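Beta-N-acetylhexosaminidase (Streptomyces plicatus, PDB 1JAK) hydrolyses terminal beta-linked N-acetylhexosamine residues as a family 20 glycoside hydrolase, using substrate-assisted catalysis in an alpha/beta barrel. Local coordinates at residues I28-S33 with G473-S478; G93-E98 with E152-Y157. All coordinates share one frame; numbering follows the deposited sequence.

Contact 1: I28-S33 with G473-S478; sequences IPAPAS and GWSPAS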
ATOM      1  N   ILE A  28     -14.968  -0.229  -6.137  1.00  9.32           N
ATOM      2  CA  ILE A  28     -13.855   0.698  -5.969  1.00  8.80           C
ATOM      3  C   ILE A  28     -12.572  -0.113  -6.076  1.00  8.64           C
ATOM      4  O   ILE A  28     -12.426  -1.128  -5.398  1.00  7.11           O
ATOM      5  CB  ILE A  28     -13.879   1.382  -4.581  1.00  8.65           C
ATOM      6  CG1 ILE A  28     -15.166   2.192  -4.408  1.00  7.42           C
ATOM      7  CG2 ILE A  28     -12.662   2.294  -4.431  1.00  8.95           C
ATOM      8  CD1 ILE A  28     -15.360   2.743  -3.000  1.00  7.21           C
ATOM      9  N   PRO A  29     -11.629   0.311  -6.934  1.00  8.83           N
ATOM     10  CA  PRO A  29     -11.661   1.486  -7.818  1.00  9.14           C
ATOM     11  C   PRO A  29     -12.717   1.380  -8.918  1.00  9.84           C
ATOM     12  O   PRO A  29     -13.109   0.284  -9.317  1.00  8.87           O
ATOM     13  CB  PRO A  29     -10.256   1.507  -8.422  1.00  9.05           C
ATOM     14  CG  PRO A  29      -9.414   0.841  -7.381  1.00  9.32           C
ATOM     15  CD  PRO A  29     -10.291  -0.303  -6.938  1.00  8.22           C
ATOM     16  N   ALA A  30     -13.171   2.524  -9.416  1.00  9.65           N
ATOM     17  CA  ALA A  30     -14.142   2.530 -10.502  1.00 10.42           C
ATOM     18  C   ALA A  30     -13.473   1.828 -11.687  1.00  9.21           C
ATOM     19  O   ALA A  30     -12.337   2.141 -12.036  1.00 10.70           O
ATOM     20  CB  ALA A  30     -14.493   3.967 -10.876  1.00  9.95           C
ATOM     21  N   PRO A  31     -14.156   0.852 -12.309  1.00  9.26           N
ATOM     22  CA  PRO A  31     -13.533   0.170 -13.449  1.00  9.62           C
ATOM     23  C   PRO A  31     -13.481   1.086 -14.672  1.00 10.45           C
ATOM     24  O   PRO A  31     -14.311   1.986 -14.818  1.00 12.59           O
ATOM     25  CB  PRO A  31     -14.445  -1.039 -13.677  1.00  9.51           C
ATOM     26  CG  PRO A  31     -15.062  -1.273 -12.333  1.00  9.46           C
ATOM     27  CD  PRO A  31     -15.360   0.131 -11.865  1.00 10.36           C
ATOM     28  N   ALA A  32     -12.510   0.847 -15.547  1.00 12.16           N
ATOM     29  CA  ALA A  32     -12.339   1.654 -16.751  1.00 12.71           C
ATOM     30  C   ALA A  32     -13.569   1.604 -17.653  1.00 14.91           C
ATOM     31  O   ALA A  32     -13.933   2.602 -18.279  1.00 14.48           O
ATOM     32  CB  ALA A  32     -11.109   1.185 -17.516  1.00 12.70           C
ATOM     33  N   SER A  33     -14.207   0.441 -17.716  1.00 13.82           N
ATOM     34  CA  SER A  33     -15.395   0.269 -18.546  1.00 14.78           C
ATOM     35  C   SER A  33     -16.381  -0.702 -17.913  1.00 14.71           C
ATOM     36  O   SER A  33     -16.012  -1.811 -17.538  1.00 14.61           O
ATOM     37  CB  SER A  33     -14.999  -0.250 -19.929  1.00 16.93           C
ATOM     38  OG  SER A  33     -16.150  -0.524 -20.709  1.00 18.88           O
ATOM     39  N   GLY A 473      -5.103   5.886  -8.041  1.00  8.14           N
ATOM     40  CA  GLY A 473      -4.026   5.202  -8.725  1.00  8.08           C
ATOM     41  C   GLY A 473      -4.491   4.317  -9.867  1.00  8.76           C
ATOM     42  O   GLY A 473      -3.782   4.150 -10.857  1.00  8.35           O
ATOM     43  N   TRP A 474      -5.698   3.769  -9.746  1.00  8.06           N
ATOM     44  CA  TRP A 474      -6.218   2.849 -10.753  1.00  8.11           C
ATOM     45  C   TRP A 474      -7.184   3.367 -11.824  1.00  9.30           C
ATOM     46  O   TRP A 474      -6.982   3.132 -13.022  1.00  8.96           O
ATOM     47  CB  TRP A 474      -6.872   1.655 -10.033  1.00  8.65           C
ATOM     48  CG  TRP A 474      -7.480   0.634 -10.959  1.00  9.37           C
ATOM     49  CD1 TRP A 474      -8.630   0.767 -11.693  1.00  9.69           C
ATOM     50  CD2 TRP A 474      -6.933  -0.644 -11.302  1.00  8.85           C
ATOM     51  NE1 TRP A 474      -8.825  -0.348 -12.475  1.00  8.81           N
ATOM     52  CE2 TRP A 474      -7.799  -1.229 -12.256  1.00  8.67           C
ATOM     53  CE3 TRP A 474      -5.792  -1.354 -10.899  1.00  8.59           C
ATOM     54  CZ2 TRP A 474      -7.559  -2.489 -12.814  1.00  8.03           C
ATOM     55  CZ3 TRP A 474      -5.554  -2.610 -11.455  1.00  9.41           C
ATOM     56  CH2 TRP A 474      -6.435  -3.163 -12.403  1.00  9.88           C
ATOM     57  N   SER A 475      -8.232   4.058 -11.389  1.00 10.18           N
ATOM     58  CA  SER A 475      -9.279   4.538 -12.286  1.00  9.11           C
ATOM     59  C   SER A 475      -8.944   5.651 -13.270  1.00 10.88           C
ATOM     60  O   SER A 475      -8.052   6.464 -13.038  1.00  9.69           O
ATOM     61  CB  SER A 475     -10.492   4.955 -11.456  1.00  8.88           C
ATOM     62  OG  SER A 475     -10.915   3.889 -10.624  1.00  9.06           O
ATOM     63  N   PRO A 476      -9.665   5.686 -14.405  1.00 10.54           N
ATOM     64  CA  PRO A 476      -9.441   6.717 -15.422  1.00 12.19           C
ATOM     65  C   PRO A 476      -9.879   8.067 -14.859  1.00 11.52           C
ATOM     66  O   PRO A 476     -10.816   8.141 -14.069  1.00 11.60           O
ATOM     67  CB  PRO A 476     -10.339   6.269 -16.576  1.00 13.02           C
ATOM     68  CG  PRO A 476     -10.434   4.776 -16.385  1.00 12.71           C
ATOM     69  CD  PRO A 476     -10.606   4.665 -14.896  1.00 12.67           C
ATOM     70  N   ALA A 477      -9.206   9.135 -15.267  1.00 12.80           N
ATOM     71  CA  ALA A 477      -9.562  10.461 -14.787  1.00 14.11           C
ATOM     72  C   ALA A 477     -11.033  10.757 -15.070  1.00 14.31           C
ATOM     73  O   ALA A 477     -11.710  11.403 -14.272  1.00 14.46           O
ATOM     74  CB  ALA A 477      -8.678  11.510 -15.451  1.00 14.89           C
ATOM     75  N   SER A 478     -11.529  10.266 -16.202  1.00 14.76           N
ATOM     76  CA  SER A 478     -12.915  10.500 -16.590  1.00 15.13           C
ATOM     77  C   SER A 478     -13.949   9.951 -15.609  1.00 14.95           C
ATOM     78  O   SER A 478     -15.098  10.398 -15.608  1.00 15.76           O
ATOM     79  CB  SER A 478     -13.176   9.922 -17.985  1.00 16.32           C
ATOM     80  OG  SER A 478     -12.977   8.522 -18.010  1.00 16.34           O
TER

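Contact 2: G93-E98 with E152-Y157; sequences GPYGDE and EDTPRY. With SO4 (sulfate ion), chain B.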
ATOM      1  N   GLY A  93      -5.093 -10.313 -25.039  1.00 28.00           N
ATOM      2  CA  GLY A  93      -6.127  -9.306 -24.912  1.00 27.28           C
ATOM      3  C   GLY A  93      -5.518  -7.969 -24.549  1.00 25.72           C
ATOM      4  O   GLY A  93      -4.353  -7.914 -24.160  1.00 25.79           O
ATOM      5  N   PRO A  94      -6.276  -6.871 -24.667  1.00 26.03           N
ATOM      6  CA  PRO A  94      -5.788  -5.528 -24.345  1.00 26.20           C
ATOM      7  C   PRO A  94      -5.933  -5.225 -22.856  1.00 26.11           C
ATOM      8  O   PRO A  94      -6.577  -4.246 -22.475  1.00 27.68           O
ATOM      9  CB  PRO A  94      -6.686  -4.642 -25.193  1.00 26.33           C
ATOM     10  CG  PRO A  94      -8.003  -5.337 -25.056  1.00 26.90           C
ATOM     11  CD  PRO A  94      -7.636  -6.805 -25.236  1.00 26.17           C
ATOM     12  N   TYR A  95      -5.334  -6.059 -22.014  1.00 24.69           N
ATOM     13  CA  TYR A  95      -5.448  -5.856 -20.577  1.00 24.71           C
ATOM     14  C   TYR A  95      -4.128  -5.625 -19.855  1.00 22.68           C
ATOM     15  O   TYR A  95      -4.103  -5.469 -18.637  1.00 21.06           O
ATOM     16  CB  TYR A  95      -6.198  -7.038 -19.960  1.00 26.86           C
ATOM     17  CG  TYR A  95      -7.531  -7.286 -20.632  1.00 29.59           C
ATOM     18  CD1 TYR A  95      -8.487  -6.272 -20.716  1.00 30.87           C
ATOM     19  CD2 TYR A  95      -7.823  -8.515 -21.220  1.00 31.02           C
ATOM     20  CE1 TYR A  95      -9.699  -6.476 -21.372  1.00 33.16           C
ATOM     21  CE2 TYR A  95      -9.032  -8.731 -21.878  1.00 32.16           C
ATOM     22  CZ  TYR A  95      -9.964  -7.705 -21.951  1.00 33.23           C
ATOM     23  OH  TYR A  95     -11.158  -7.900 -22.610  1.00 34.69           O
ATOM     24  N   GLY A  96      -3.032  -5.600 -20.607  1.00 20.13           N
ATOM     25  CA  GLY A  96      -1.733  -5.370 -20.001  1.00 18.70           C
ATOM     26  C   GLY A  96      -1.334  -6.385 -18.946  1.00 18.59           C
ATOM     27  O   GLY A  96      -1.861  -7.498 -18.905  1.00 18.62           O
ATOM     28  N   ASP A  97      -0.400  -6.000 -18.082  1.00 16.25           N
ATOM     29  CA  ASP A  97       0.076  -6.894 -17.038  1.00 16.21           C
ATOM     30  C   ASP A  97      -0.854  -6.973 -15.834  1.00 13.89           C
ATOM     31  O   ASP A  97      -0.778  -7.924 -15.060  1.00 13.59           O
ATOM     32  CB  ASP A  97       1.458  -6.458 -16.544  1.00 20.01           C
ATOM     33  CG  ASP A  97       2.506  -6.476 -17.635  1.00 24.74           C
ATOM     34  OD1 ASP A  97       2.619  -7.500 -18.337  1.00 26.12           O
ATOM     35  OD2 ASP A  97       3.224  -5.464 -17.782  1.00 29.86           O
ATOM     36  N   GLU A  98      -1.737  -5.991 -15.684  1.00 12.38           N
ATOM     37  CA  GLU A  98      -2.623  -5.965 -14.524  1.00 10.48           C
ATOM     38  C   GLU A  98      -4.119  -5.897 -14.780  1.00 11.41           C
ATOM     39  O   GLU A  98      -4.906  -5.976 -13.835  1.00 10.64           O
ATOM     40  CB  GLU A  98      -2.248  -4.785 -13.629  1.00 10.61           C
ATOM     41  CG  GLU A  98      -0.855  -4.861 -13.053  1.00 10.37           C
ATOM     42  CD  GLU A  98      -0.607  -3.756 -12.054  1.00 11.51           C
ATOM     43  OE1 GLU A  98      -0.411  -2.595 -12.479  1.00 10.53           O
ATOM     44  OE2 GLU A  98      -0.626  -4.054 -10.842  1.00 10.10           O
ATOM     45  N   GLU A 152     -14.422  -4.232 -18.363  1.00 13.67           N
ATOM     46  CA  GLU A 152     -13.097  -4.293 -18.973  1.00 13.34           C
ATOM     47  C   GLU A 152     -12.344  -3.270 -18.143  1.00 13.65           C
ATOM     48  O   GLU A 152     -12.727  -2.103 -18.089  1.00 12.93           O
ATOM     49  CB  GLU A 152     -13.154  -3.908 -20.450  1.00 17.94           C
ATOM     50  CG  GLU A 152     -13.997  -4.878 -21.265  1.00 22.07           C
ATOM     51  CD  GLU A 152     -13.732  -4.792 -22.752  1.00 26.37           C
ATOM     52  OE1 GLU A 152     -12.654  -5.247 -23.194  1.00 29.10           O
ATOM     53  OE2 GLU A 152     -14.599  -4.264 -23.477  1.00 29.75           O
ATOM     54  N   ASP A 153     -11.268  -3.713 -17.504  1.00 11.96           N
ATOM     55  CA  ASP A 153     -10.545  -2.861 -16.569  1.00 12.13           C
ATOM     56  C   ASP A 153      -9.016  -2.908 -16.667  1.00 11.22           C
ATOM     57  O   ASP A 153      -8.423  -3.982 -16.705  1.00 11.89           O
ATOM     58  CB  ASP A 153     -10.999  -3.303 -15.173  1.00 10.87           C
ATOM     59  CG  ASP A 153     -10.890  -2.222 -14.126  1.00 10.81           C
ATOM     60  OD1 ASP A 153     -10.617  -1.053 -14.464  1.00 11.40           O
ATOM     61  OD2 ASP A 153     -11.100  -2.565 -12.941  1.00 11.30           O
ATOM     62  N   THR A 154      -8.388  -1.734 -16.700  1.00 10.41           N
ATOM     63  CA  THR A 154      -6.931  -1.621 -16.742  1.00 10.60           C
ATOM     64  C   THR A 154      -6.556  -0.434 -15.852  1.00 10.36           C
ATOM     65  O   THR A 154      -7.351   0.487 -15.683  1.00 11.70           O
ATOM     66  CB  THR A 154      -6.406  -1.356 -18.169  1.00 12.24           C
ATOM     67  OG1 THR A 154      -7.071  -0.209 -18.712  1.00 14.86           O
ATOM     68  CG2 THR A 154      -6.645  -2.573 -19.065  1.00 13.95           C
ATOM     69  N   PRO A 155      -5.343  -0.441 -15.274  1.00 11.33           N
ATOM     70  CA  PRO A 155      -4.887   0.645 -14.395  1.00 11.50           C
ATOM     71  C   PRO A 155      -4.315   1.889 -15.075  1.00 11.07           C
ATOM     72  O   PRO A 155      -3.665   1.807 -16.115  1.00 11.39           O
ATOM     73  CB  PRO A 155      -3.847  -0.045 -13.528  1.00 10.59           C
ATOM     74  CG  PRO A 155      -3.196  -0.965 -14.511  1.00 12.00           C
ATOM     75  CD  PRO A 155      -4.389  -1.565 -15.245  1.00 11.24           C
ATOM     76  N   ARG A 156      -4.549   3.040 -14.453  1.00 10.28           N
ATOM     77  CA  ARG A 156      -4.056   4.319 -14.954  1.00 11.51           C
ATOM     78  C   ARG A 156      -2.569   4.478 -14.640  1.00 11.96           C
ATOM     79  O   ARG A 156      -1.784   4.898 -15.496  1.00 12.14           O
ATOM     80  CB  ARG A 156      -4.842   5.462 -14.309  1.00 10.57           C
ATOM     81  CG  ARG A 156      -4.392   6.854 -14.733  1.00 10.26           C
ATOM     82  CD  ARG A 156      -5.172   7.926 -13.994  1.00 10.95           C
ATOM     83  NE  ARG A 156      -4.838   9.262 -14.481  1.00 12.32           N
ATOM     84  CZ  ARG A 156      -5.310  10.391 -13.960  1.00 13.18           C
ATOM     85  NH1 ARG A 156      -6.139  10.359 -12.925  1.00 12.01           N
ATOM     86  NH2 ARG A 156      -4.963  11.557 -14.491  1.00 14.61           N
ATOM     87  N   TYR A 157      -2.194   4.136 -13.406  1.00 10.63           N
ATOM     88  CA  TYR A 157      -0.810   4.235 -12.940  1.00  9.82           C
ATOM     89  C   TYR A 157      -0.267   2.884 -12.496  1.00  9.90           C
ATOM     90  O   TYR A 157      -1.016   2.047 -11.993  1.00  9.50           O
ATOM     91  CB  TYR A 157      -0.721   5.205 -11.758  1.00  8.95           C
ATOM     92  CG  TYR A 157      -1.014   6.640 -12.114  1.00  9.50           C
ATOM     93  CD1 TYR A 157      -0.118   7.384 -12.880  1.00 10.52           C
ATOM     94  CD2 TYR A 157      -2.188   7.259 -11.682  1.00  8.58           C
ATOM     95  CE1 TYR A 157      -0.382   8.710 -13.208  1.00 11.28           C
ATOM     96  CE2 TYR A 157      -2.462   8.588 -12.006  1.00 10.24           C
ATOM     97  CZ  TYR A 157      -1.552   9.304 -12.768  1.00 10.84           C
ATOM     98  OH  TYR A 157      -1.814  10.616 -13.088  1.00 10.98           O
TER
HETATM   99  S   SO4 B 605      -2.557  10.431 -17.394  1.00 29.32           S
HETATM  100  O1  SO4 B 605      -1.185  10.957 -17.253  1.00 29.74           O
HETATM  101  O2  SO4 B 605      -3.529  11.500 -17.090  1.00 28.66           O
HETATM  102  O3  SO4 B 605      -2.759   9.960 -18.778  1.00 30.20           O
HETATM  103  O4  SO4 B 605      -2.750   9.301 -16.462  1.00 27.41           O

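Contact 1: I28-S33 with G473-S478
The end of helix 465-474 meets the loop before strand 33-36 at the seam between the catalytic alpha/beta barrel and the smaller N-terminal domain, with W474, S475 and P476 set against P29, A30 and A32. A cis peptide bond before P29 bends the chain and brings its ring to W474, whose side chain it crosses at about a right angle. P29 CB lies 3.7 Å from W474 CD1, while P29 CG comes 3.8 Å from W474 CB. The indole presents an edge to A30 O and spends its NE1 hydrogen on D153.

S475 is the first residue to leave the helical path, and its hydroxyl supplies the hydrogen bond of the contact: OG donates to A30 O at 2.7 Å. With OG beside the backbone N and anti to the carbonyl carbon (chi1 -55°), it meets a lone pair in the carbonyl plane at a C=O...O angle of 121°. Serine is small enough to sit this close to the loop backbone; P29 CB is only 3.3 Å from the same OG. A30 N is also near OG but bonds instead to E471, a helical turn back from S475. Farther along, P476 CG packs on A32, 3.8 Å from its CB. Alanine's single methyl suits this spot, since the P476 ring comes in close on both A32 CB and A32 CA.

The loop is thus gripped through both backbone polar atoms of A30. I28 continues the seam onto helix 482-490, strand 145-153 backs P31, and H121 of helix 116-129 meets the W474 ring edge-to-face.

Contact 2: G93-E98 with E152-Y157
Y95 turns the edge of its ring to T154 and E152, with CD1 4.4 Å from T154 CG2 and the phenol oxygen reaching the E152 carboxylate. The contact lies in the N-terminal domain, where the loop joining strands 86-90 and 100-105 runs over the end of strand 145-153 and the linker leading into the barrel.

Y95 OH donates to E152 OE1 at 3.1 Å. It approaches on the anti side, 32° out of the carboxylate plane, with ring and carboxylate planes turned 70° apart. The bond ties the loop residue Y95 to E152 near the end of strand 145-153, and R101 also bonds the phenol oxygen. Tyrosine suits the place because its ring can bring an edge to the T154 methyl while the hydroxyl at its tip reaches a carboxylate.

The loop takes its shape from an inverse gamma turn centred on P94, closed by a weak bond from Y95 N to G93 O. At G93 a CB would be jammed against the preceding carbonyl and would also meet Y95 CE2; G96 has positive phi, which glycine tolerates. T154 CG2 touches the turn, at P94 O and 3.8 Å from Y95 CA.

At the far end of the loop, P155 packs against the glutamate chain of E98, with P155 CG 4.0 Å from E98 CB. That acid directs OE2 elsewhere, to a salt bridge with R160 and a bond with N189.

R156 stretches away from the loop, its chain extended to NE, and forks onto a sulfate ion, probably from the crystallisation liquor. NH2 also forms a salt bridge with D427. Toward the sulfate, NE donates to O4 at 2.9 Å and NH2 to O2 at 3.0 Å, both nearly straight, the first at 167°.

In the fold
Contact 2 is nested within the chain loop that contact 1 closes, and their centres lie about 11 Å apart. They share a direct junction: W474 NE1 is 2.8 Å from D153 OD1, which also accepts from A32 N, so one aspartate oxygen ties the helix end, the loop 28-33 and strand 145-153 together. W474 O and R156 N, 2.8 Å apart, are bonded backbone to backbone, joining the helix end to the linker. None of the residues of the two contacts lines the pocket of the bound acetamido-isofagomine inhibitor, which in such barrels lies at the C-terminal ends of the strands; contact 1 joins the two domains, while contact 2 lies in the N-terminal domain beside that seam, reaching the barrel side through E98 and R160.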